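Local atomic coordinates of alanine racemase 1 (Caldanaerobacter subterraneus subsp. tengcongensis MB4, PDB entry 4Y2W), a protein that belongs to the alanine racemase family and joins an N-terminal TIM-barrel domain to a largely beta C-terminal domain in an assembly of two chains. Residues 34-39 and 220-225; 46-51 and 71-76; 164-169 and 203-208; 276-281 and 322-327; 285-290 and 314-319. The protein carries 1 engineered substitution. One frame throughout, in Å; residues are numbered along the deposited sequence.

Contact 1: residues 34-39 and 220-225; sequences KIMAVI and LDMVRP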
# COMPACT_ATOMS: atom_id res chain seq x y z
N LYS A 34 -14.73 27.56 -10.26
CA LYS A 34 -14.98 26.12 -10.42
C LYS A 34 -14.10 25.29 -9.50
O LYS A 34 -13.02 25.72 -9.11
CB LYS A 34 -14.74 25.70 -11.88
CG LYS A 34 -15.58 26.47 -12.88
CD LYS A 34 -15.41 25.94 -14.30
CE LYS A 34 -16.20 26.78 -15.29
NZ LYS A 34 -16.28 26.14 -16.63
N ILE A 35 -14.57 24.09 -9.17
CA ILE A 35 -13.85 23.21 -8.26
C ILE A 35 -13.47 21.89 -8.94
O ILE A 35 -14.33 21.20 -9.50
CB ILE A 35 -14.66 22.94 -6.98
CG1 ILE A 35 -14.75 24.24 -6.17
CG2 ILE A 35 -14.01 21.83 -6.15
CD1 ILE A 35 -15.58 24.16 -4.91
N MET A 36 -12.19 21.56 -8.88
CA MET A 36 -11.68 20.28 -9.35
C MET A 36 -11.29 19.43 -8.15
O MET A 36 -10.29 19.70 -7.49
CB MET A 36 -10.45 20.49 -10.24
CG MET A 36 -9.66 19.21 -10.52
SD MET A 36 -8.20 19.50 -11.53
CE MET A 36 -8.94 19.57 -13.16
N ALA A 37 -12.08 18.40 -7.87
CA ALA A 37 -11.77 17.48 -6.77
C ALA A 37 -10.59 16.59 -7.15
O ALA A 37 -10.69 15.75 -8.05
CB ALA A 37 -12.99 16.64 -6.42
N VAL A 38 -9.45 16.78 -6.48
CA VAL A 38 -8.31 15.89 -6.64
C VAL A 38 -8.64 14.62 -5.85
O VAL A 38 -8.85 14.68 -4.64
CB VAL A 38 -7.01 16.52 -6.11
CG1 VAL A 38 -5.85 15.53 -6.22
CG2 VAL A 38 -6.69 17.80 -6.87
N ILE A 39 -8.73 13.50 -6.56
CA ILE A 39 -9.03 12.22 -5.92
C ILE A 39 -8.03 11.16 -6.39
O ILE A 39 -8.37 9.98 -6.55
CB ILE A 39 -10.49 11.77 -6.19
CG1 ILE A 39 -10.78 11.68 -7.69
CG2 ILE A 39 -11.46 12.73 -5.53
CD1 ILE A 39 -12.13 11.07 -8.02
N LEU A 220 -8.30 32.14 -9.08
CA LEU A 220 -8.43 32.19 -10.55
C LEU A 220 -9.76 31.59 -11.04
O LEU A 220 -10.79 31.80 -10.40
CB LEU A 220 -7.22 31.52 -11.21
CG LEU A 220 -5.84 32.12 -10.91
CD1 LEU A 220 -4.74 31.22 -11.46
CD2 LEU A 220 -5.72 33.52 -11.49
N ASP A 221 -9.74 30.85 -12.14
CA ASP A 221 -10.97 30.29 -12.73
C ASP A 221 -11.34 28.95 -12.10
O ASP A 221 -12.52 28.58 -12.09
CB ASP A 221 -10.80 30.11 -14.24
CG ASP A 221 -10.39 31.39 -14.94
OD1 ASP A 221 -11.07 32.42 -14.75
OD2 ASP A 221 -9.38 31.36 -15.68
N MET A 222 -10.35 28.21 -11.61
CA MET A 222 -10.58 26.91 -10.99
C MET A 222 -9.62 26.65 -9.83
O MET A 222 -8.53 27.22 -9.78
CB MET A 222 -10.48 25.79 -12.04
CG MET A 222 -11.01 24.44 -11.59
SD MET A 222 -11.27 23.30 -12.95
CE MET A 222 -9.62 23.20 -13.64
N VAL A 223 -10.04 25.79 -8.92
CA VAL A 223 -9.31 25.51 -7.69
C VAL A 223 -9.20 23.98 -7.50
O VAL A 223 -10.09 23.23 -7.92
CB VAL A 223 -10.00 26.25 -6.52
CG1 VAL A 223 -10.28 25.36 -5.33
CG2 VAL A 223 -9.17 27.47 -6.12
N ARG A 224 -8.10 23.52 -6.89
CA ARG A 224 -7.75 22.08 -6.84
C ARG A 224 -7.64 21.50 -5.42
O ARG A 224 -6.54 21.16 -4.97
CB ARG A 224 -6.43 21.84 -7.59
CG ARG A 224 -6.44 22.20 -9.07
CD ARG A 224 -5.21 21.63 -9.77
NE ARG A 224 -3.97 22.01 -9.09
CZ ARG A 224 -3.10 22.93 -9.49
NH1 ARG A 224 -3.27 23.62 -10.62
NH2 ARG A 224 -2.02 23.17 -8.76
N PRO A 225 -8.77 21.36 -4.71
CA PRO A 225 -8.73 20.74 -3.39
C PRO A 225 -8.53 19.23 -3.47
O PRO A 225 -9.18 18.56 -4.28
CB PRO A 225 -10.10 21.06 -2.80
CG PRO A 225 -10.99 21.19 -3.99
CD PRO A 225 -10.14 21.79 -5.07
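Ile35 and Val223 pair across the seam that closes the TIM barrel, where its first strand, 34-38, lies beside its last, 222-224. The two run parallel, with segment axes 25° apart and 4.7 Å at closest approach. Four backbone bonds define the register. Lys34 N donates to Asp221 O at 3.0 Å and Val223 N to Lys34 O at the same length. Met36 N donates to Val223 O, and Val38 N reaches Pro225 O at 2.8 Å. Pro225 has no N-H to offer, and its CD instead faces Met36 O. On one face Ile35 CG2 rests against Pro225 CG at 3.8 Å, the two side chains crossing at about a right angle. On the other, Met36 places CG anti to its backbone N (chi1 167°) and bends at chi3 (-81°), which brings its CE against Met222 CE at 3.7 Å. Met36 also runs alongside Arg224, pointing the same way, with SD 4.1 Å from Arg224 CG. The guanidinium leads on to Ser167, whose carbonyl O it binds through NH2. Within the barrel, strand 62-65 bonds to the far edge of 34-38 and strand 203-208 flanks 222-224, while Phe22 and Ile25 of helix 15-28 pack on Ile35 from outside.

Contact 2: residues 46-51 and 71-76; sequences HGASYV and ALELRE
Ser49 and Leu74 bring their CA atoms to 6.2 Å where the first turn of helix 48-58 meets the last turns of helix 68-76. Both are outer helices of the TIM barrel, consecutive around strand 62-65, and they touch lightly, burying 147 Å² in all. Gly47, with positive phi (95°), occupies the N-cap position, and its O accepts Val51 N at 3.2 Å, starting the helix. The apolar contact is one methyl on another: Leu74, with CG anti to its carbonyl carbon (chi1 -66°), presents CD2 to Ala48 CB at 3.9 Å. The same CD2 lies equally far from Ala48 O. Glu73 stretches toward the helix start, and its OE1 stands 4.3 Å from Ala48 CB. The nearby N-terminus of helix 48-58 would be expected to favour this carboxylate, but its firm partner is Arg368 of the second subunit, bound through Glu73 OE2. From Ser49 OG that same OE2 is 4.2 Å away, too far for a hydrogen bond.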
# COMPACT_ATOMS: atom_id res chain seq x y z
N HIS A 46 -9.51 6.26 -0.08
CA HIS A 46 -10.94 6.16 0.26
C HIS A 46 -11.74 5.35 -0.77
O HIS A 46 -12.87 4.96 -0.50
CB HIS A 46 -11.56 7.55 0.39
CG HIS A 46 -11.08 8.33 1.58
ND1 HIS A 46 -9.78 8.78 1.70
CD2 HIS A 46 -11.73 8.76 2.69
CE1 HIS A 46 -9.65 9.44 2.84
NE2 HIS A 46 -10.82 9.45 3.45
N GLY A 47 -11.15 5.10 -1.94
CA GLY A 47 -11.84 4.44 -3.06
C GLY A 47 -12.42 5.46 -4.02
O GLY A 47 -13.39 6.15 -3.69
N ALA A 48 -11.83 5.57 -5.20
CA ALA A 48 -12.21 6.58 -6.18
C ALA A 48 -13.63 6.38 -6.70
O ALA A 48 -14.39 7.34 -6.80
CB ALA A 48 -11.23 6.58 -7.35
N SER A 49 -13.99 5.14 -7.01
CA SER A 49 -15.32 4.83 -7.54
C SER A 49 -16.42 5.52 -6.75
O SER A 49 -17.16 6.33 -7.29
CB SER A 49 -15.57 3.32 -7.55
OG SER A 49 -14.76 2.69 -8.52
N TYR A 50 -16.51 5.20 -5.46
CA TYR A 50 -17.58 5.72 -4.61
C TYR A 50 -17.44 7.23 -4.36
O TYR A 50 -18.42 7.96 -4.41
CB TYR A 50 -17.66 4.94 -3.29
CG TYR A 50 -18.58 3.74 -3.35
CD1 TYR A 50 -18.11 2.50 -3.77
CD2 TYR A 50 -19.93 3.85 -3.01
CE1 TYR A 50 -18.95 1.40 -3.83
CE2 TYR A 50 -20.77 2.75 -3.07
CZ TYR A 50 -20.28 1.53 -3.48
OH TYR A 50 -21.12 0.44 -3.54
N VAL A 51 -16.21 7.68 -4.10
CA VAL A 51 -15.96 9.10 -3.85
C VAL A 51 -16.31 9.95 -5.07
O VAL A 51 -16.93 11.00 -4.94
CB VAL A 51 -14.49 9.35 -3.43
CG1 VAL A 51 -14.14 10.83 -3.44
CG2 VAL A 51 -14.22 8.76 -2.06
N ALA A 71 -7.71 7.70 -14.33
CA ALA A 71 -8.70 8.38 -15.16
C ALA A 71 -9.66 7.39 -15.83
O ALA A 71 -10.86 7.61 -15.85
CB ALA A 71 -8.01 9.25 -16.20
N LEU A 72 -9.10 6.31 -16.36
CA LEU A 72 -9.91 5.29 -17.03
C LEU A 72 -10.79 4.51 -16.07
O LEU A 72 -11.92 4.16 -16.42
CB LEU A 72 -9.01 4.33 -17.82
CG LEU A 72 -8.36 4.95 -19.06
CD1 LEU A 72 -7.24 4.06 -19.57
CD2 LEU A 72 -9.39 5.21 -20.15
N GLU A 73 -10.29 4.22 -14.87
CA GLU A 73 -11.08 3.51 -13.85
C GLU A 73 -12.39 4.24 -13.59
O GLU A 73 -13.44 3.60 -13.45
CB GLU A 73 -10.29 3.38 -12.55
CG GLU A 73 -11.04 2.68 -11.42
CD GLU A 73 -10.32 2.75 -10.08
OE1 GLU A 73 -9.43 3.61 -9.91
OE2 GLU A 73 -10.65 1.94 -9.19
N LEU A 74 -12.33 5.56 -13.51
CA LEU A 74 -13.51 6.38 -13.27
C LEU A 74 -14.52 6.31 -14.42
O LEU A 74 -15.72 6.21 -14.19
CB LEU A 74 -13.11 7.83 -13.00
CG LEU A 74 -12.31 8.06 -11.71
CD1 LEU A 74 -11.73 9.46 -11.68
CD2 LEU A 74 -13.18 7.80 -10.49
N ARG A 75 -14.02 6.35 -15.66
CA ARG A 75 -14.88 6.23 -16.85
C ARG A 75 -15.54 4.85 -16.95
O ARG A 75 -16.71 4.74 -17.33
CB ARG A 75 -14.08 6.53 -18.13
CG ARG A 75 -13.81 8.00 -18.37
CD ARG A 75 -15.02 8.72 -18.95
NE ARG A 75 -14.71 10.11 -19.32
CZ ARG A 75 -15.00 11.19 -18.60
NH1 ARG A 75 -15.62 11.10 -17.43
NH2 ARG A 75 -14.65 12.39 -19.05
N GLU A 76 -14.79 3.80 -16.59
CA GLU A 76 -15.32 2.44 -16.59
C GLU A 76 -16.55 2.32 -15.67
O GLU A 76 -17.46 1.53 -15.95
CB GLU A 76 -14.24 1.44 -16.16
CG GLU A 76 -14.33 0.06 -16.81
CD GLU A 76 -15.46 -0.80 -16.28
OE1 GLU A 76 -16.29 -1.27 -17.11
OE2 GLU A 76 -15.54 -1.01 -15.05

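Contact 3: residues 164-169 and 203-208; sequences GIYSHF and LKHIAN. With PO4 (phosphate ion), chain C.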
# COMPACT_ATOMS: atom_id res chain seq x y z
N GLY A 164 -7.45 24.53 -20.82
CA GLY A 164 -6.86 24.97 -19.55
C GLY A 164 -5.37 25.25 -19.59
O GLY A 164 -4.66 24.87 -20.52
N ILE A 165 -4.91 25.93 -18.55
CA ILE A 165 -3.48 26.18 -18.34
C ILE A 165 -3.27 26.31 -16.83
O ILE A 165 -4.02 27.01 -16.16
CB ILE A 165 -3.00 27.44 -19.09
CG1 ILE A 165 -1.51 27.69 -18.82
CG2 ILE A 165 -3.81 28.67 -18.70
CD1 ILE A 165 -0.85 28.62 -19.82
N TYR A 166 -2.25 25.63 -16.31
CA TYR A 166 -2.06 25.61 -14.86
C TYR A 166 -0.62 25.46 -14.41
O TYR A 166 0.27 25.13 -15.20
CB TYR A 166 -2.93 24.52 -14.22
CG TYR A 166 -2.49 23.10 -14.48
CD1 TYR A 166 -2.70 22.50 -15.72
CD2 TYR A 166 -1.90 22.33 -13.48
CE1 TYR A 166 -2.31 21.19 -15.96
CE2 TYR A 166 -1.51 21.02 -13.70
CZ TYR A 166 -1.72 20.46 -14.94
OH TYR A 166 -1.33 19.15 -15.17
N SER A 167 -0.42 25.72 -13.12
CA SER A 167 0.87 25.58 -12.46
C SER A 167 0.63 25.05 -11.04
O SER A 167 -0.51 24.72 -10.69
CB SER A 167 1.60 26.92 -12.43
OG SER A 167 2.96 26.76 -12.04
N HIS A 168 1.69 24.98 -10.24
CA HIS A 168 1.62 24.39 -8.90
C HIS A 168 2.58 25.12 -7.95
O HIS A 168 3.74 25.36 -8.30
CB HIS A 168 2.00 22.91 -8.99
CG HIS A 168 1.49 22.08 -7.85
ND1 HIS A 168 0.30 21.39 -7.90
CD2 HIS A 168 2.02 21.81 -6.63
CE1 HIS A 168 0.11 20.74 -6.76
NE2 HIS A 168 1.14 20.98 -5.98
N PHE A 169 2.09 25.47 -6.76
CA PHE A 169 2.90 26.19 -5.77
C PHE A 169 3.90 25.24 -5.10
O PHE A 169 3.54 24.13 -4.71
CB PHE A 169 2.02 26.84 -4.69
CG PHE A 169 1.23 28.02 -5.17
CD1 PHE A 169 1.88 29.14 -5.70
CD2 PHE A 169 -0.16 28.04 -5.08
CE1 PHE A 169 1.15 30.23 -6.14
CE2 PHE A 169 -0.88 29.14 -5.52
CZ PHE A 169 -0.23 30.23 -6.05
N LEU A 203 -9.73 28.17 -18.66
CA LEU A 203 -9.44 27.62 -17.33
C LEU A 203 -8.00 27.86 -16.88
O LEU A 203 -7.09 27.08 -17.19
CB LEU A 203 -9.80 26.13 -17.26
CG LEU A 203 -11.23 25.81 -16.81
CD1 LEU A 203 -12.27 26.57 -17.64
CD2 LEU A 203 -11.48 24.31 -16.87
N LYS A 204 -7.80 28.96 -16.17
CA LYS A 204 -6.54 29.25 -15.49
C LYS A 204 -6.69 28.83 -14.04
O LYS A 204 -7.66 29.22 -13.38
CB LYS A 204 -6.21 30.74 -15.57
CG LYS A 204 -6.31 31.34 -16.97
CD LYS A 204 -5.90 32.80 -17.02
CE LYS A 204 -6.86 33.72 -16.29
NZ LYS A 204 -8.21 33.77 -16.92
N HIS A 205 -5.75 28.02 -13.55
CA HIS A 205 -5.79 27.55 -12.16
C HIS A 205 -4.40 27.22 -11.64
O HIS A 205 -3.51 26.84 -12.40
CB HIS A 205 -6.72 26.34 -12.02
CG HIS A 205 -6.43 25.22 -12.96
ND1 HIS A 205 -5.98 23.99 -12.54
CD2 HIS A 205 -6.56 25.13 -14.31
CE1 HIS A 205 -5.83 23.19 -13.59
NE2 HIS A 205 -6.17 23.86 -14.67
N ILE A 206 -4.23 27.38 -10.33
CA ILE A 206 -2.92 27.20 -9.70
C ILE A 206 -2.98 26.75 -8.24
O ILE A 206 -2.05 26.12 -7.74
CB ILE A 206 -2.09 28.50 -9.83
CG1 ILE A 206 -0.62 28.27 -9.45
CG2 ILE A 206 -2.70 29.62 -8.98
CD1 ILE A 206 0.29 29.40 -9.86
N ALA A 207 -4.08 27.06 -7.55
CA ALA A 207 -4.18 26.86 -6.11
C ALA A 207 -4.53 25.42 -5.71
O ALA A 207 -5.54 24.87 -6.15
CB ALA A 207 -5.20 27.82 -5.52
N ASN A 208 -3.67 24.83 -4.87
CA ASN A 208 -4.01 23.62 -4.12
C ASN A 208 -4.55 24.04 -2.74
O ASN A 208 -4.67 25.23 -2.47
CB ASN A 208 -2.79 22.69 -3.99
CG ASN A 208 -1.60 23.36 -3.32
OD1 ASN A 208 -1.54 24.58 -3.19
ND2 ASN A 208 -0.63 22.54 -2.89
P PO4 C . -3.60 19.04 -2.24
O1 PO4 C . -4.71 19.64 -1.40
O2 PO4 C . -2.30 19.78 -1.98
O3 PO4 C . -3.95 19.17 -3.70
O4 PO4 C . -3.42 17.59 -1.88
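Tyr166 and His205 sit side by side on adjacent parallel strands of the TIM barrel, 160-166 and 203-208, which helix 177-195 connects in a beta-alpha-beta crossover. The backbone bonds lengthen along the pair. Ile165 N donates to Leu203 O at 2.8 Å, His205 N to Ile165 O at 3.3 Å, and Ser167 N only weakly to His205 O.

Among the aromatic contacts, a CH-pi interaction leads: Tyr166 CB sits over the centre of the His205 imidazole, 3.3 Å from the centroid and 15° off its normal. Both residues place CG between backbone N and carbonyl carbon (chi1 71° and 53°), and both side chains point the same way. The ring planes are nearly parallel but slid apart, with centroids at 4.9 Å and little overlap. Farther along, Ile206 CG1 lies over a face of Phe169, 4.1 Å from its centroid, while Ile206 CG2 meets Phe169 CZ.

Polar ends find partners on other parts of the barrel: Tyr166 OH binds Thr105 OG1, and Ser167 OG binds Ile132 O. His168 belongs to an alanine pocket at the C-terminal end of the strands, and its NE2 is 3.9 Å from Asn208 ND2. At the N-cap position of helix 209-214, Asn208 ND2 gives a weak 3.4 Å bond to O2 of a phosphate ion, probably from the crystallisation liquor.

Contact 4: residues 276-281 and 322-327; sequences RKSVIA and DVTDVE
Val279 and Val323 bond where strand 278-283 of the beta-rich C-terminal domain meets the end of its antiparallel neighbour, 319-322. Val323 N donates to Val279 O at 2.9 Å. Beyond it the strand pairing gives way to a side chain, for Val279 N donates to Thr324 OG1 at 3.0 Å. Val323 CG2 meets Val279 CG1 at 3.5 Å, the side chains crossing at about a right angle, and Val323 CG1 faces Ala281 CB. At the exposed end of the contact, Arg276 stretches from CG to NE across the loop. Its NH2 meets the syn lone pair of Asp325 OD1 at 3.1 Å, close to the guanidinium plane, and its NH1 forms a longer salt bridge to Asp322 OD2.

Two turns position these groups. A type I turn from Val323 to Val326 brings Asp325 to the arginine. An Asx turn holds Thr324: Asp322 OD1 accepts Thr324 N at 2.9 Å, leaving Thr324 CB 3.6 Å above one face of the Arg276 guanidinium.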
# COMPACT_ATOMS: atom_id res chain seq x y z
N ARG A 276 4.15 -6.11 34.90
CA ARG A 276 3.02 -6.36 35.79
C ARG A 276 2.10 -7.44 35.21
O ARG A 276 2.26 -7.84 34.06
CB ARG A 276 2.22 -5.07 36.00
CG ARG A 276 1.80 -4.40 34.70
CD ARG A 276 0.65 -3.42 34.89
NE ARG A 276 0.24 -2.83 33.61
CZ ARG A 276 -0.79 -2.01 33.44
NH1 ARG A 276 -1.07 -1.55 32.23
NH2 ARG A 276 -1.55 -1.65 34.47
N LYS A 277 1.14 -7.90 36.01
CA LYS A 277 0.05 -8.71 35.50
C LYS A 277 -0.70 -7.90 34.45
O LYS A 277 -1.06 -6.74 34.69
CB LYS A 277 -0.92 -9.12 36.62
CG LYS A 277 -1.00 -10.61 36.86
CD LYS A 277 -2.40 -11.05 37.26
CE LYS A 277 -2.59 -12.55 37.10
NZ LYS A 277 -2.51 -13.00 35.68
N SER A 278 -0.93 -8.50 33.29
CA SER A 278 -1.48 -7.77 32.16
C SER A 278 -2.49 -8.59 31.37
O SER A 278 -2.44 -9.82 31.39
CB SER A 278 -0.35 -7.33 31.22
OG SER A 278 0.66 -6.63 31.91
N VAL A 279 -3.39 -7.88 30.69
CA VAL A 279 -4.27 -8.47 29.69
C VAL A 279 -3.82 -7.97 28.31
O VAL A 279 -3.88 -6.78 28.02
CB VAL A 279 -5.75 -8.06 29.91
CG1 VAL A 279 -6.65 -8.74 28.88
CG2 VAL A 279 -6.19 -8.42 31.32
N ILE A 280 -3.35 -8.90 27.48
CA ILE A 280 -2.87 -8.57 26.14
C ILE A 280 -3.90 -8.98 25.10
O ILE A 280 -4.37 -10.12 25.08
CB ILE A 280 -1.55 -9.31 25.82
CG1 ILE A 280 -0.51 -9.04 26.91
CG2 ILE A 280 -1.02 -8.91 24.45
CD1 ILE A 280 -0.27 -7.57 27.19
N ALA A 281 -4.26 -8.04 24.23
CA ALA A 281 -5.12 -8.35 23.10
C ALA A 281 -4.29 -8.40 21.82
O ALA A 281 -3.31 -7.67 21.68
CB ALA A 281 -6.24 -7.34 22.98
N ASP A 322 -1.72 -3.53 24.95
CA ASP A 322 -1.95 -3.70 26.38
C ASP A 322 -3.31 -3.13 26.74
O ASP A 322 -3.52 -1.92 26.69
CB ASP A 322 -0.85 -3.00 27.19
CG ASP A 322 -0.90 -3.36 28.67
OD1 ASP A 322 -1.99 -3.72 29.16
OD2 ASP A 322 0.15 -3.27 29.34
N VAL A 323 -4.23 -4.01 27.13
CA VAL A 323 -5.59 -3.60 27.46
C VAL A 323 -5.90 -3.78 28.95
O VAL A 323 -7.06 -3.89 29.35
CB VAL A 323 -6.63 -4.35 26.59
CG1 VAL A 323 -6.39 -4.06 25.12
CG2 VAL A 323 -6.58 -5.85 26.84
N THR A 324 -4.85 -3.80 29.77
CA THR A 324 -4.98 -4.05 31.20
C THR A 324 -5.82 -3.00 31.93
O THR A 324 -6.53 -3.33 32.88
CB THR A 324 -3.59 -4.10 31.86
OG1 THR A 324 -2.75 -5.01 31.13
CG2 THR A 324 -3.69 -4.54 33.32
N ASP A 325 -5.75 -1.75 31.48
CA ASP A 325 -6.45 -0.65 32.13
C ASP A 325 -7.89 -0.48 31.67
O ASP A 325 -8.64 0.30 32.26
CB ASP A 325 -5.70 0.66 31.90
CG ASP A 325 -4.24 0.59 32.31
OD1 ASP A 325 -3.93 -0.15 33.28
OD2 ASP A 325 -3.41 1.26 31.66
N VAL A 326 -8.29 -1.21 30.63
CA VAL A 326 -9.64 -1.09 30.08
C VAL A 326 -10.52 -2.21 30.62
O VAL A 326 -10.19 -3.39 30.48
CB VAL A 326 -9.62 -1.14 28.54
CG1 VAL A 326 -11.03 -0.94 27.99
CG2 VAL A 326 -8.67 -0.08 28.00
N GLU A 327 -11.65 -1.83 31.22
CA GLU A 327 -12.58 -2.79 31.82
C GLU A 327 -13.63 -3.27 30.83
O GLU A 327 -14.10 -2.50 29.99
CB GLU A 327 -13.26 -2.18 33.05
CG GLU A 327 -12.39 -2.16 34.30
CD GLU A 327 -13.19 -1.95 35.58
OE1 GLU A 327 -13.05 -2.77 36.52
OE2 GLU A 327 -13.97 -0.97 35.64

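Contact 5: residues 285-290 and 314-319; sequences VGYADG and VCMDQC. With ALA (alanine), chain D.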
# COMPACT_ATOMS: atom_id res chain seq x y z
N VAL A 285 -4.32 -6.59 12.42
CA VAL A 285 -3.81 -5.55 11.54
C VAL A 285 -2.30 -5.43 11.71
O VAL A 285 -1.79 -5.42 12.83
CB VAL A 285 -4.49 -4.18 11.80
CG1 VAL A 285 -4.14 -3.61 13.17
CG2 VAL A 285 -4.14 -3.19 10.69
N GLY A 286 -1.59 -5.37 10.59
CA GLY A 286 -0.13 -5.27 10.60
C GLY A 286 0.37 -4.31 9.54
O GLY A 286 -0.41 -3.53 9.00
N TYR A 287 1.66 -4.38 9.23
CA TYR A 287 2.27 -3.40 8.32
C TYR A 287 1.92 -3.60 6.85
O TYR A 287 1.99 -2.65 6.07
CB TYR A 287 3.80 -3.30 8.52
CG TYR A 287 4.59 -4.59 8.42
CD1 TYR A 287 4.83 -5.20 7.20
CD2 TYR A 287 5.13 -5.17 9.57
CE1 TYR A 287 5.58 -6.37 7.11
CE2 TYR A 287 5.88 -6.34 9.49
CZ TYR A 287 6.09 -6.93 8.26
OH TYR A 287 6.83 -8.09 8.20
N ALA A 288 1.51 -4.81 6.48
CA ALA A 288 1.05 -5.06 5.13
C ALA A 288 -0.31 -4.41 4.87
O ALA A 288 -0.71 -4.27 3.71
CB ALA A 288 0.97 -6.56 4.87
N ASP A 289 -1.00 -4.03 5.94
CA ASP A 289 -2.28 -3.33 5.84
C ASP A 289 -2.14 -1.82 5.83
O ASP A 289 -3.11 -1.11 5.54
CB ASP A 289 -3.19 -3.75 6.99
CG ASP A 289 -3.54 -5.22 6.96
OD1 ASP A 289 -3.85 -5.73 5.86
OD2 ASP A 289 -3.50 -5.88 8.02
N GLY A 290 -0.94 -1.32 6.13
CA GLY A 290 -0.68 0.12 6.20
C GLY A 290 -0.39 0.65 7.59
O GLY A 290 -0.38 1.87 7.80
N VAL A 314 5.31 -4.52 15.54
CA VAL A 314 4.18 -4.68 14.65
C VAL A 314 4.55 -5.75 13.63
O VAL A 314 5.56 -5.64 12.94
CB VAL A 314 3.82 -3.35 13.94
CG1 VAL A 314 2.74 -3.57 12.89
CG2 VAL A 314 3.36 -2.32 14.96
N CYS A 315 3.73 -6.79 13.55
CA CYS A 315 3.94 -7.88 12.60
C CYS A 315 3.32 -7.49 11.27
O CYS A 315 2.74 -6.42 11.13
CB CYS A 315 3.31 -9.18 13.13
SG CYS A 315 3.81 -9.63 14.81
N MET A 316 3.45 -8.37 10.28
CA MET A 316 2.95 -8.11 8.94
C MET A 316 1.43 -8.01 8.91
O MET A 316 0.87 -7.19 8.18
CB MET A 316 3.42 -9.21 8.00
CG MET A 316 3.16 -8.96 6.53
SD MET A 316 4.17 -10.04 5.49
CE MET A 316 3.39 -9.79 3.90
N ASP A 317 0.76 -8.85 9.69
CA ASP A 317 -0.69 -9.00 9.64
C ASP A 317 -1.39 -8.74 10.98
O ASP A 317 -2.62 -8.80 11.06
CB ASP A 317 -1.03 -10.41 9.16
CG ASP A 317 -0.09 -10.90 8.07
OD1 ASP A 317 -0.08 -10.30 6.97
OD2 ASP A 317 0.63 -11.89 8.29
N GLN A 318 -0.63 -8.48 12.03
CA GLN A 318 -1.20 -8.35 13.37
C GLN A 318 -0.27 -7.60 14.31
O GLN A 318 0.89 -7.37 13.98
CB GLN A 318 -1.54 -9.73 13.94
CG GLN A 318 -0.33 -10.64 14.11
CD GLN A 318 -0.60 -12.07 13.63
OE1 GLN A 318 -0.14 -12.46 12.56
NE2 GLN A 318 -1.34 -12.84 14.42
N CYS A 319 -0.80 -7.21 15.46
CA CYS A 319 0.02 -6.63 16.52
C CYS A 319 -0.68 -6.79 17.86
O CYS A 319 -1.88 -7.09 17.90
CB CYS A 319 0.33 -5.16 16.25
SG CYS A 319 -1.11 -4.08 16.28
N ALA D . 5.44 -13.04 10.51
CA ALA D . 6.52 -12.16 9.97
C ALA D . 6.22 -10.70 10.31
O ALA D . 5.06 -10.34 10.54
CB ALA D . 6.66 -12.35 8.47
OXT ALA D . 7.10 -9.84 10.37
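Tyr287 carries CG between its backbone N and carbonyl carbon (chi1 54°), which lays its ring against the backbone of Met316, while Met316 sends CG anti to its own N (chi1 -171°) and runs on extended past the ring. These two loops of the C-terminal domain form one wall of an alanine pocket. Met316 CA stands over the ring centre, 3.4 Å from the centroid and 12° off the normal, a CH-pi contact. Met316 CB approaches Tyr287 CZ at 3.5 Å, and SD makes an oblique Met-aromatic contact. Val314 O lies in the ring plane, at the edge.

Two backbone bonds clamp the loops together: Tyr287 N to Cys315 O and Ala288 N to Met316 O, both 3.0 Å. Gly286 packs directly on the 315-317 backbone; a CB there would point toward Met316 C and Asp317 N and overlap them. Asp289 OD2 folds back to take Gly286 N at 3.2 Å, and Arg369 and Arg7 hold its carboxylate.

Asp317 turns away to Lys40 of the second subunit, placing this wall at the subunit interface. Both loops grip the bound alanine, which Tyr268 OH also binds: Tyr287 OH donates to alanine OXT at 2.8 Å, and Met316 N to alanine O at 2.6 Å.

How the contacts relate
Contacts 1, 2 and 3 belong to the barrel, contacts 4 and 5 to the C-terminal domain. Contacts 1 and 3 lie on adjacent strands, 222-224 and 203-208, their centres about 9 Å apart, and meet through the 3.0 Å salt bridge of Asp221 OD2 with Lys204 NZ. Contact 2 lies in the helical layer around the strands, centred about 17 Å from contact 1, and touches it where Ile39 CG2 packs on Val51 CG1 at 3.9 Å. Contact 5 is nested within the loop closed by contact 4, their centres about 20 Å apart. Alanine is bound at both His168 of contact 3 and the wall of contact 5, whose centres are about 39 Å apart in one chain; Lys40, lining the His168 pocket, reaches contact 5 of the other subunit.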